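Local coordinates for protein D-threo-3-hydroxyaspartate dehydratase (Delftia, PDB 3WQE) that removes ammonia from D-threo-3-hydroxyaspartate to give oxaloacetate, using pyridoxal 5'-phosphate and a divalent metal ion such as manganese, cobalt or nickel, at residues H51-K56 against T73-K78; G149-V154 against L180-S185; G184-L189 against V225-T230. All coordinates share one frame; numbering follows the deposited sequence. Where two conformers were deposited one is given.

Contact 1: H51-K56 against T73-K78. With PLP (pyridoxal-5'-phosphate), chain F; 2TL (D-allothreonine), chain H.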
loop_
_atom_site.group_PDB
_atom_site.type_symbol
_atom_site.label_atom_id
_atom_site.label_comp_id
_atom_site.label_asym_id
_atom_site.label_seq_id
_atom_site.Cartn_x
_atom_site.Cartn_y
_atom_site.Cartn_z
ATOM N N HIS B 51 -19.137 1.934 5.641
ATOM C CA HIS B 51 -18.210 1.013 4.898
ATOM C C HIS B 51 -16.953 0.907 5.703
ATOM O O HIS B 51 -16.153 1.849 5.818
ATOM C CB HIS B 51 -17.992 1.568 3.521
ATOM C CG HIS B 51 -17.585 0.442 2.605
ATOM N ND1 HIS B 51 -16.743 -0.579 3.043
ATOM C CD2 HIS B 51 -17.991 0.097 1.288
ATOM C CE1 HIS B 51 -16.667 -1.525 2.052
ATOM N NE2 HIS B 51 -17.378 -1.077 0.996
ATOM N N VAL B 52 -16.779 -0.267 6.274
ATOM C CA VAL B 52 -15.629 -0.478 7.162
ATOM C C VAL B 52 -14.343 -0.742 6.401
ATOM O O VAL B 52 -13.310 -0.876 7.076
ATOM C CB VAL B 52 -15.847 -1.574 8.229
ATOM C CG1 VAL B 52 -17.011 -1.128 9.109
ATOM C CG2 VAL B 52 -16.120 -2.947 7.599
ATOM N N LYS B 53 -14.367 -0.712 5.070
ATOM C CA LYS B 53 -13.090 -0.997 4.373
ATOM C C LYS B 53 -12.078 0.160 4.632
ATOM O O LYS B 53 -10.865 -0.103 4.409
ATOM C CB LYS B 53 -13.294 -1.152 2.855
ATOM C CG LYS B 53 -13.585 0.171 2.175
ATOM C CD LYS B 53 -13.782 -0.061 0.614
ATOM C CE LYS B 53 -14.253 1.257 -0.007
ATOM N NZ LYS B 53 -13.274 2.348 0.115
ATOM N N THR B 54 -12.503 1.335 5.100
ATOM C CA THR B 54 -11.505 2.408 5.350
ATOM C C THR B 54 -10.632 2.044 6.562
ATOM O O THR B 54 -9.413 2.329 6.548
ATOM C CB THR B 54 -12.293 3.671 5.718
ATOM O OG1 THR B 54 -12.923 4.052 4.479
ATOM C CG2 THR B 54 -11.370 4.818 6.125
ATOM N N SER B 55 -11.203 1.467 7.626
ATOM C CA SER B 55 -10.387 1.210 8.869
ATOM C C SER B 55 -10.112 -0.283 9.047
ATOM O O SER B 55 -9.098 -0.645 9.658
ATOM C CB SER B 55 -11.166 1.700 10.161
ATOM O OG SER B 55 -12.281 0.799 10.460
ATOM N N LYS B 56 -11.088 -1.139 8.648
ATOM C CA LYS B 56 -11.039 -2.596 8.955
ATOM C C LYS B 56 -10.620 -2.865 10.392
ATOM O O LYS B 56 -9.965 -3.843 10.728
ATOM C CB LYS B 56 -10.093 -3.393 7.973
ATOM C CG LYS B 56 -10.514 -3.115 6.531
ATOM C CD LYS B 56 -9.756 -4.112 5.637
ATOM C CE LYS B 56 -10.067 -3.731 4.192
ATOM N NZ LYS B 56 -9.283 -4.706 3.321
ATOM N N THR B 73 -21.025 -2.241 5.735
ATOM C CA THR B 73 -20.613 -2.674 4.349
ATOM C C THR B 73 -19.156 -3.114 4.443
ATOM O O THR B 73 -18.320 -2.487 5.119
ATOM C CB THR B 73 -20.692 -1.486 3.362
ATOM O OG1 THR B 73 -21.976 -0.774 3.529
ATOM C CG2 THR B 73 -20.651 -1.985 1.942
ATOM N N VAL B 74 -18.880 -4.226 3.743
ATOM C CA VAL B 74 -17.468 -4.692 3.692
ATOM C C VAL B 74 -17.090 -4.878 2.196
ATOM O O VAL B 74 -17.915 -5.072 1.311
ATOM C CB VAL B 74 -17.316 -6.056 4.401
ATOM C CG1 VAL B 74 -17.645 -5.923 5.915
ATOM C CG2 VAL B 74 -18.207 -7.206 3.793
ATOM N N SER B 75 -15.780 -4.860 1.993
ATOM C CA SER B 75 -15.209 -4.977 0.642
ATOM C C SER B 75 -14.617 -6.329 0.323
ATOM O O SER B 75 -14.145 -6.549 -0.832
ATOM C CB SER B 75 -14.175 -3.876 0.365
ATOM O OG SER B 75 -12.930 -4.144 1.069
ATOM N N THR B 76 -14.572 -7.199 1.312
ATOM C CA THR B 76 -14.008 -8.578 1.182
ATOM C C THR B 76 -14.763 -9.505 2.146
ATOM O O THR B 76 -15.303 -9.053 3.198
ATOM C CB THR B 76 -12.496 -8.672 1.584
ATOM O OG1 THR B 76 -12.316 -8.199 2.969
ATOM C CG2 THR B 76 -11.660 -7.741 0.700
ATOM N N LEU B 77 -14.781 -10.782 1.787
ATOM C CA LEU B 77 -15.356 -11.744 2.770
ATOM C C LEU B 77 -14.445 -11.871 4.000
ATOM O O LEU B 77 -14.950 -12.309 5.026
ATOM C CB LEU B 77 -15.676 -13.109 2.159
ATOM C CG LEU B 77 -16.821 -12.987 1.161
ATOM C CD1 LEU B 77 -17.085 -14.409 0.678
ATOM C CD2 LEU B 77 -18.112 -12.402 1.809
ATOM N N LYS B 78 -13.134 -11.544 3.971
ATOM C CA LYS B 78 -12.337 -11.635 5.198
ATOM C C LYS B 78 -12.845 -10.576 6.176
ATOM O O LYS B 78 -12.899 -10.897 7.361
ATOM C CB LYS B 78 -10.834 -11.355 4.893
ATOM C CG LYS B 78 -9.915 -11.547 6.135
ATOM C CD LYS B 78 -8.398 -11.266 5.856
ATOM C CE LYS B 78 -7.293 -12.042 6.549
ATOM N NZ LYS B 78 -6.016 -11.906 5.720
HETATM N N1 PLP F . -20.092 1.786 -1.192
HETATM C C2 PLP F . -19.313 1.216 -2.118
HETATM C C2A PLP F . -19.865 0.056 -2.929
HETATM C C3 PLP F . -18.006 1.715 -2.455
HETATM O O3 PLP F . -17.246 1.119 -3.397
HETATM C C4 PLP F . -17.473 2.711 -1.623
HETATM C C4A PLP F . -16.181 3.334 -1.838
HETATM C C5 PLP F . -18.339 3.254 -0.590
HETATM C C6 PLP F . -19.659 2.738 -0.440
HETATM C C5A PLP F . -17.797 4.320 0.399
HETATM O O4P PLP F . -17.475 5.551 -0.231
HETATM P P PLP F . -16.602 6.585 0.634
HETATM O O1P PLP F . -17.507 6.864 1.828
HETATM O O2P PLP F . -16.549 7.704 -0.356
HETATM O O3P PLP F . -15.318 5.913 0.998
HETATM N N 2TL H . -15.454 2.931 -3.109
HETATM C CA 2TL H . -14.107 3.565 -3.379
HETATM C CB 2TL H . -14.347 4.525 -4.570
HETATM O OG1 2TL H . -14.984 5.704 -4.189
HETATM C CG2 2TL H . -14.958 4.047 -5.799
HETATM C C 2TL H . -13.258 2.393 -3.857
HETATM O O 2TL H . -13.864 1.376 -4.192
HETATM O OXT 2TL H . -12.083 2.587 -3.791
HETATM O O HOH W 1 -10.281 -3.568 0.886
HETATM O O HOH W 2 -9.757 -7.505 3.962
#
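The loop that follows strand 47-48, carrying K53, meets the end of strand 72-74 through H51 and T73, which form a single beta bridge beside the cofactor. The V52 N-H is the donor in this bridge, 2.9 Å from T73 O with an angle of 158° at the hydrogen. The H51 ring lies between two aliphatic groups. T73 CG2 comes over one face as a CH-pi contact, 3.7 Å from the ring centroid, and K53 CD lies near the rim of the opposite face. H51 CG is anti to the backbone N (chi1 -156°), which puts the ring across T73 and its CD2 edge at the pyridine ring, H51 CD2 lying 3.6 Å from PLP C6. ND1 accepts the K53 N-H at 3.1 Å, tilted 20° from the ring plane, which helps fix the ring's rotation. Both segments belong to the TIM-barrel domain shared with alanine racemase; in this protein K53 is inferred to be the lysine that carries the cofactor. Here PLP C4A is within bonding distance, 1.5 Å, of the D-allothreonine N, as in an external aldimine. K53 NZ stands aside, 3.6 Å from PLP C4A, and is hydrogen-bonded to Q329 of the second subunit. S75 OG packs against K53 CB and is hydrogen-bonded to E79. V52 CG2 and V74 CG1 meet at 3.7 Å, these valines lying side by side. The outstretched K56 donates from NZ to two waters, which pass the link on to S75 OG, 2.7 Å from its water, and to T76 OG1.

Contact 2: G149-V154 against L180-S185; sequences GHRSGV and LTHAGS. With PLP (pyridoxal-5'-phosphate), chain F; 2TL (D-allothreonine), chain H.
H150 and H182, on loops following strands 140-146 and 175-180 of the alanine-racemase-type barrel, meet beside the cofactor and the bound D-allothreonine. The aromatic contacts centre on H150: G184 CA sits over the middle of its ring, 3.6 Å from the centroid, a CH-pi contact, while H182 turns an edge toward the H150 face in an offset edge-to-face pair with planes at 74°. An alanine in place of H150 would probably open a gap over G184 and leave the H182 edge without its aromatic neighbour. The H182 ring has PLP C3 over one face and the G184 N on the opposite face, so it is held flat along the cofactor. Polar contacts come from R151 and H182. In R151, its chain bent at chi2 and chi3, NH2 donates to PLP O3 at 2.7 Å, nearly straight at 172°, whereas NH1 donates a more bent bond (130°) to D-allothreonine O at 2.9 Å and a hydrogen bond to N328 of the second subunit. H182 NE2 shares a hydrogen bond with OG1 of D-allothreonine, and its ND1 is hydrogen-bonded to G226 O. One water joins the segments, 2.9 Å from H150 ND1 and donating to H182 O at 3.0 Å.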
loop_
_atom_site.group_PDB
_atom_site.type_symbol
_atom_site.label_atom_id
_atom_site.label_comp_id
_atom_site.label_asym_id
_atom_site.label_seq_id
_atom_site.Cartn_x
_atom_site.Cartn_y
_atom_site.Cartn_z
ATOM N N GLY B 149 -21.829 6.234 -14.163
ATOM C CA GLY B 149 -20.823 5.767 -15.046
ATOM C C GLY B 149 -19.487 5.519 -14.412
ATOM O O GLY B 149 -18.532 5.364 -15.128
ATOM N N HIS B 150 -19.396 5.527 -13.079
ATOM C CA HIS B 150 -18.090 5.381 -12.344
ATOM C C HIS B 150 -17.384 4.093 -12.681
ATOM O O HIS B 150 -16.141 4.143 -12.909
ATOM C CB HIS B 150 -18.335 5.313 -10.778
ATOM C CG HIS B 150 -17.174 4.992 -10.013
ATOM N ND1 HIS B 150 -17.102 3.961 -9.078
ATOM C CD2 HIS B 150 -16.004 5.692 -9.969
ATOM C CE1 HIS B 150 -15.920 4.077 -8.460
ATOM N NE2 HIS B 150 -15.208 5.083 -9.047
ATOM N N ARG B 151 -18.067 2.942 -12.658
ATOM C CA ARG B 151 -17.351 1.635 -12.633
ATOM C C ARG B 151 -18.311 0.957 -13.691
ATOM O O ARG B 151 -18.362 1.272 -14.983
ATOM C CB ARG B 151 -17.197 1.068 -11.165
ATOM C CG ARG B 151 -16.233 -0.253 -10.739
ATOM C CD ARG B 151 -15.690 0.019 -9.296
ATOM N NE ARG B 151 -16.685 -0.115 -8.210
ATOM C CZ ARG B 151 -16.594 0.417 -6.931
ATOM N NH1 ARG B 151 -15.495 1.207 -6.599
ATOM N NH2 ARG B 151 -17.629 0.239 -5.905
ATOM N N SER B 152 -19.134 0.160 -13.064
ATOM C CA SER B 152 -20.068 -0.542 -13.817
ATOM C C SER B 152 -21.450 -0.661 -12.988
ATOM O O SER B 152 -21.733 0.065 -11.943
ATOM C CB SER B 152 -19.451 -1.943 -13.863
ATOM O OG SER B 152 -19.036 -2.261 -12.532
ATOM N N GLY B 153 -22.281 -1.709 -13.266
ATOM C CA GLY B 153 -23.608 -1.912 -12.474
ATOM C C GLY B 153 -24.532 -1.936 -13.675
ATOM O O GLY B 153 -24.289 -1.545 -14.848
ATOM N N VAL B 154 -25.785 -2.334 -13.349
ATOM C CA VAL B 154 -26.874 -2.293 -14.335
ATOM C C VAL B 154 -27.291 -0.832 -14.556
ATOM O O VAL B 154 -27.531 -0.115 -13.531
ATOM C CB VAL B 154 -28.111 -3.084 -13.850
ATOM C CG1 VAL B 154 -29.280 -3.094 -14.858
ATOM C CG2 VAL B 154 -27.707 -4.531 -13.487
ATOM N N LEU B 180 -28.539 -1.206 -4.975
ATOM C CA LEU B 180 -27.545 -0.282 -4.386
ATOM C C LEU B 180 -26.784 0.389 -5.467
ATOM O O LEU B 180 -26.640 -0.146 -6.615
ATOM C CB LEU B 180 -26.551 -0.978 -3.423
ATOM C CG LEU B 180 -25.443 -1.828 -4.093
ATOM C CD1 LEU B 180 -24.315 -2.043 -3.059
ATOM C CD2 LEU B 180 -25.970 -3.178 -4.592
ATOM N N THR B 181 -26.289 1.587 -5.197
ATOM C CA THR B 181 -25.390 2.312 -6.127
ATOM C C THR B 181 -24.322 3.005 -5.376
ATOM O O THR B 181 -24.560 3.351 -4.186
ATOM C CB THR B 181 -26.166 3.276 -7.058
ATOM O OG1 THR B 181 -25.348 3.688 -8.161
ATOM C CG2 THR B 181 -26.683 4.519 -6.272
ATOM N N HIS B 182 -23.195 3.337 -6.055
ATOM C CA HIS B 182 -22.163 4.148 -5.440
ATOM C C HIS B 182 -21.738 5.165 -6.447
ATOM O O HIS B 182 -21.211 4.798 -7.533
ATOM C CB HIS B 182 -20.956 3.248 -5.133
ATOM C CG HIS B 182 -19.754 4.025 -4.728
ATOM N ND1 HIS B 182 -19.654 4.778 -3.578
ATOM C CD2 HIS B 182 -18.486 4.078 -5.381
ATOM C CE1 HIS B 182 -18.322 5.302 -3.494
ATOM N NE2 HIS B 182 -17.665 4.910 -4.593
ATOM N N ALA B 183 -21.968 6.457 -6.163
ATOM C CA ALA B 183 -21.627 7.519 -7.186
ATOM C C ALA B 183 -20.172 7.963 -7.008
ATOM O O ALA B 183 -19.827 9.023 -6.479
ATOM C CB ALA B 183 -22.582 8.786 -7.137
ATOM N N GLY B 184 -19.278 7.037 -7.414
ATOM C CA GLY B 184 -17.856 7.220 -7.156
ATOM C C GLY B 184 -17.329 8.314 -8.028
ATOM O O GLY B 184 -16.200 8.807 -7.704
ATOM N N SER B 185 -18.074 8.850 -8.982
ATOM C CA SER B 185 -17.564 9.996 -9.745
ATOM C C SER B 185 -17.566 11.263 -8.920
ATOM O O SER B 185 -17.042 12.303 -9.340
ATOM C CB SER B 185 -18.388 10.233 -11.011
ATOM O OG SER B 185 -19.710 10.806 -10.714
HETATM N N1 PLP F . -20.092 1.786 -1.192
HETATM C C2 PLP F . -19.313 1.216 -2.118
HETATM C C2A PLP F . -19.865 0.056 -2.929
HETATM C C3 PLP F . -18.006 1.715 -2.455
HETATM O O3 PLP F . -17.246 1.119 -3.397
HETATM C C4 PLP F . -17.473 2.711 -1.623
HETATM C C4A PLP F . -16.181 3.334 -1.838
HETATM C C5 PLP F . -18.339 3.254 -0.590
HETATM C C6 PLP F . -19.659 2.738 -0.440
HETATM C C5A PLP F . -17.797 4.320 0.399
HETATM O O4P PLP F . -17.475 5.551 -0.231
HETATM P P PLP F . -16.602 6.585 0.634
HETATM O O1P PLP F . -17.507 6.864 1.828
HETATM O O2P PLP F . -16.549 7.704 -0.356
HETATM O O3P PLP F . -15.318 5.913 0.998
HETATM N N 2TL H . -15.454 2.931 -3.109
HETATM C CA 2TL H . -14.107 3.565 -3.379
HETATM C CB 2TL H . -14.347 4.525 -4.570
HETATM O OG1 2TL H . -14.984 5.704 -4.189
HETATM C CG2 2TL H . -14.958 4.047 -5.799
HETATM C C 2TL H . -13.258 2.393 -3.857
HETATM O O 2TL H . -13.864 1.376 -4.192
HETATM O OXT 2TL H . -12.083 2.587 -3.791
HETATM O O HOH W 3 -19.598 2.522 -8.695
#

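Contact 3: G184-L189 against V225-T230; sequences GSSYEL and VGSTPT. With PLP (pyridoxal-5'-phosphate), chain F; 2TL (D-allothreonine), chain H.
S186 and S227 join their hydroxyls where the 3-10 turn of 184-188 meets the phosphate-binding start of helix 228-233; S227, just before the helix, is at the N-cap position. This is the tight part. S186 OG and S227 OG are hydrogen-bonded at 3.0 Å, either able to donate; with chi1 at 68° the S186 hydroxyl is turned toward the helix start, and it also makes a weak bond to A183 O. P229 CG lies 3.5 Å from the same S186 OG, and the T230 methyl CG2 touches S186 CB at 3.8 Å, so apolar atoms pack round the serine. Toward the partly exposed Y187 the packing is looser: its CE1 only grazes P229 CD, at 4.0 Å, and the hydroxyl end points to the cofactor phosphate. D-allothreonine OG1 lies over the ring face, and a bound magnesium ion is about 4 Å from the side chain. The Y187 hydroxyl donates to PLP O2P in the ring plane at a very short modelled distance, best taken as doubtful. From the helix side, T228 OG1 donates to PLP O1P at 2.6 Å and T228 N to PLP O2P at 2.9 Å, almost straight at 177°.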
loop_
_atom_site.group_PDB
_atom_site.type_symbol
_atom_site.label_atom_id
_atom_site.label_comp_id
_atom_site.label_asym_id
_atom_site.label_seq_id
_atom_site.Cartn_x
_atom_site.Cartn_y
_atom_site.Cartn_z
ATOM N N GLY B 184 -19.278 7.037 -7.414
ATOM C CA GLY B 184 -17.856 7.220 -7.156
ATOM C C GLY B 184 -17.329 8.314 -8.028
ATOM O O GLY B 184 -16.200 8.807 -7.704
ATOM N N SER B 185 -18.074 8.850 -8.982
ATOM C CA SER B 185 -17.564 9.996 -9.745
ATOM C C SER B 185 -17.566 11.263 -8.920
ATOM O O SER B 185 -17.042 12.303 -9.340
ATOM C CB SER B 185 -18.388 10.233 -11.011
ATOM O OG SER B 185 -19.710 10.806 -10.714
ATOM N N SER B 186 -18.103 11.180 -7.692
ATOM C CA SER B 186 -18.152 12.392 -6.792
ATOM C C SER B 186 -16.678 12.822 -6.420
ATOM O O SER B 186 -16.438 13.989 -6.085
ATOM C CB SER B 186 -18.953 12.049 -5.519
ATOM O OG SER B 186 -18.251 11.106 -4.696
ATOM N N TYR B 187 -15.756 11.871 -6.583
ATOM C CA TYR B 187 -14.351 12.174 -6.221
ATOM C C TYR B 187 -13.713 13.092 -7.193
ATOM O O TYR B 187 -12.627 13.621 -6.903
ATOM C CB TYR B 187 -13.568 10.847 -6.088
ATOM C CG TYR B 187 -13.772 10.170 -4.775
ATOM C CD1 TYR B 187 -15.035 9.748 -4.323
ATOM C CD2 TYR B 187 -12.658 9.871 -3.962
ATOM C CE1 TYR B 187 -15.176 9.031 -3.100
ATOM C CE2 TYR B 187 -12.790 9.150 -2.736
ATOM C CZ TYR B 187 -14.104 8.775 -2.335
ATOM O OH TYR B 187 -14.277 8.109 -1.105
ATOM N N GLU B 188 -14.339 13.292 -8.350
ATOM C CA GLU B 188 -13.772 14.203 -9.343
ATOM C C GLU B 188 -14.287 15.629 -9.191
ATOM O O GLU B 188 -13.893 16.509 -9.974
ATOM C CB GLU B 188 -14.076 13.676 -10.748
ATOM C CG GLU B 188 -13.123 12.491 -11.055
ATOM C CD GLU B 188 -13.836 11.326 -11.656
ATOM O OE1 GLU B 188 -14.561 11.522 -12.690
ATOM O OE2 GLU B 188 -13.659 10.192 -11.083
ATOM N N LEU B 189 -15.217 15.875 -8.248
ATOM C CA LEU B 189 -15.888 17.186 -8.095
ATOM C C LEU B 189 -15.205 17.987 -6.987
ATOM O O LEU B 189 -14.415 17.418 -6.220
ATOM C CB LEU B 189 -17.363 16.927 -7.736
ATOM C CG LEU B 189 -18.068 16.122 -8.874
ATOM C CD1 LEU B 189 -19.546 15.878 -8.626
ATOM C CD2 LEU B 189 -17.902 16.776 -10.252
ATOM N N VAL B 225 -27.692 3.886 -1.179
ATOM C CA VAL B 225 -26.811 4.798 -2.023
ATOM C C VAL B 225 -25.575 5.166 -1.213
ATOM O O VAL B 225 -25.623 5.087 0.003
ATOM C CB VAL B 225 -27.523 6.077 -2.529
ATOM C CG1 VAL B 225 -28.841 5.719 -3.253
ATOM C CG2 VAL B 225 -27.880 6.978 -1.312
ATOM N N GLY B 226 -24.613 5.760 -1.900
ATOM C CA GLY B 226 -23.678 6.628 -1.067
ATOM C C GLY B 226 -22.245 6.559 -1.545
ATOM O O GLY B 226 -21.778 5.547 -1.994
ATOM N N SER B 227 -21.605 7.695 -1.307
ATOM C CA SER B 227 -20.113 7.884 -1.259
ATOM C C SER B 227 -20.066 8.943 -0.126
ATOM O O SER B 227 -21.082 9.614 0.162
ATOM C CB SER B 227 -19.618 8.485 -2.590
ATOM O OG SER B 227 -20.139 9.738 -2.875
ATOM N N THR B 228 -18.879 9.162 0.460
ATOM C CA THR B 228 -18.842 10.222 1.507
ATOM C C THR B 228 -19.286 11.556 0.956
ATOM O O THR B 228 -20.071 12.283 1.607
ATOM C CB THR B 228 -17.445 10.181 2.161
ATOM O OG1 THR B 228 -17.450 9.113 3.121
ATOM C CG2 THR B 228 -17.169 11.535 2.908
ATOM N N PRO B 229 -18.788 11.993 -0.222
ATOM C CA PRO B 229 -19.171 13.345 -0.683
ATOM C C PRO B 229 -20.641 13.511 -0.980
ATOM O O PRO B 229 -21.196 14.550 -0.613
ATOM C CB PRO B 229 -18.296 13.569 -1.936
ATOM C CG PRO B 229 -17.105 12.607 -1.698
ATOM C CD PRO B 229 -17.711 11.387 -1.051
ATOM N N THR B 230 -21.260 12.487 -1.593
ATOM C CA THR B 230 -22.715 12.628 -1.857
ATOM C C THR B 230 -23.572 12.425 -0.606
ATOM O O THR B 230 -24.618 13.058 -0.471
ATOM C CB THR B 230 -23.174 11.679 -2.984
ATOM O OG1 THR B 230 -22.825 10.309 -2.660
ATOM C CG2 THR B 230 -22.559 12.117 -4.316
HETATM N N1 PLP F . -20.092 1.786 -1.192
HETATM C C2 PLP F . -19.313 1.216 -2.118
HETATM C C2A PLP F . -19.865 0.056 -2.929
HETATM C C3 PLP F . -18.006 1.715 -2.455
HETATM O O3 PLP F . -17.246 1.119 -3.397
HETATM C C4 PLP F . -17.473 2.711 -1.623
HETATM C C4A PLP F . -16.181 3.334 -1.838
HETATM C C5 PLP F . -18.339 3.254 -0.590
HETATM C C6 PLP F . -19.659 2.738 -0.440
HETATM C C5A PLP F . -17.797 4.320 0.399
HETATM O O4P PLP F . -17.475 5.551 -0.231
HETATM P P PLP F . -16.602 6.585 0.634
HETATM O O1P PLP F . -17.507 6.864 1.828
HETATM O O2P PLP F . -16.549 7.704 -0.356
HETATM O O3P PLP F . -15.318 5.913 0.998
HETATM N N 2TL H . -15.454 2.931 -3.109
HETATM C CA 2TL H . -14.107 3.565 -3.379
HETATM C CB 2TL H . -14.347 4.525 -4.570
HETATM O OG1 2TL H . -14.984 5.704 -4.189
HETATM C CG2 2TL H . -14.958 4.047 -5.799
HETATM C C 2TL H . -13.258 2.393 -3.857
HETATM O O 2TL H . -13.864 1.376 -4.192
HETATM O OXT 2TL H . -12.083 2.587 -3.791
#

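Overall arrangement
All three contacts are buried and lie in the same alanine-racemase-type barrel domain, around one cofactor and one D-allothreonine; none is a surface contact, although contacts 2 and 3 include partly exposed residues, such as H150 and Y187. Contact 1 is the most central, its centre about 8 Å from the centre of the chain, with those of contacts 3 and 2 about 12 and 16 Å away. It stands apart, its centre about 18 Å from each of the others. Contacts 2 and 3 share G184 and S185 and touch directly. The chemistry of the three differs with their place: contact 1 combines a backbone bridge with packing round an imidazole, contact 2 uses histidine and arginine side chains, and contact 3 uses hydroxyls and a helix start near the phosphate. Contacts 1 and 2 also reach the second subunit.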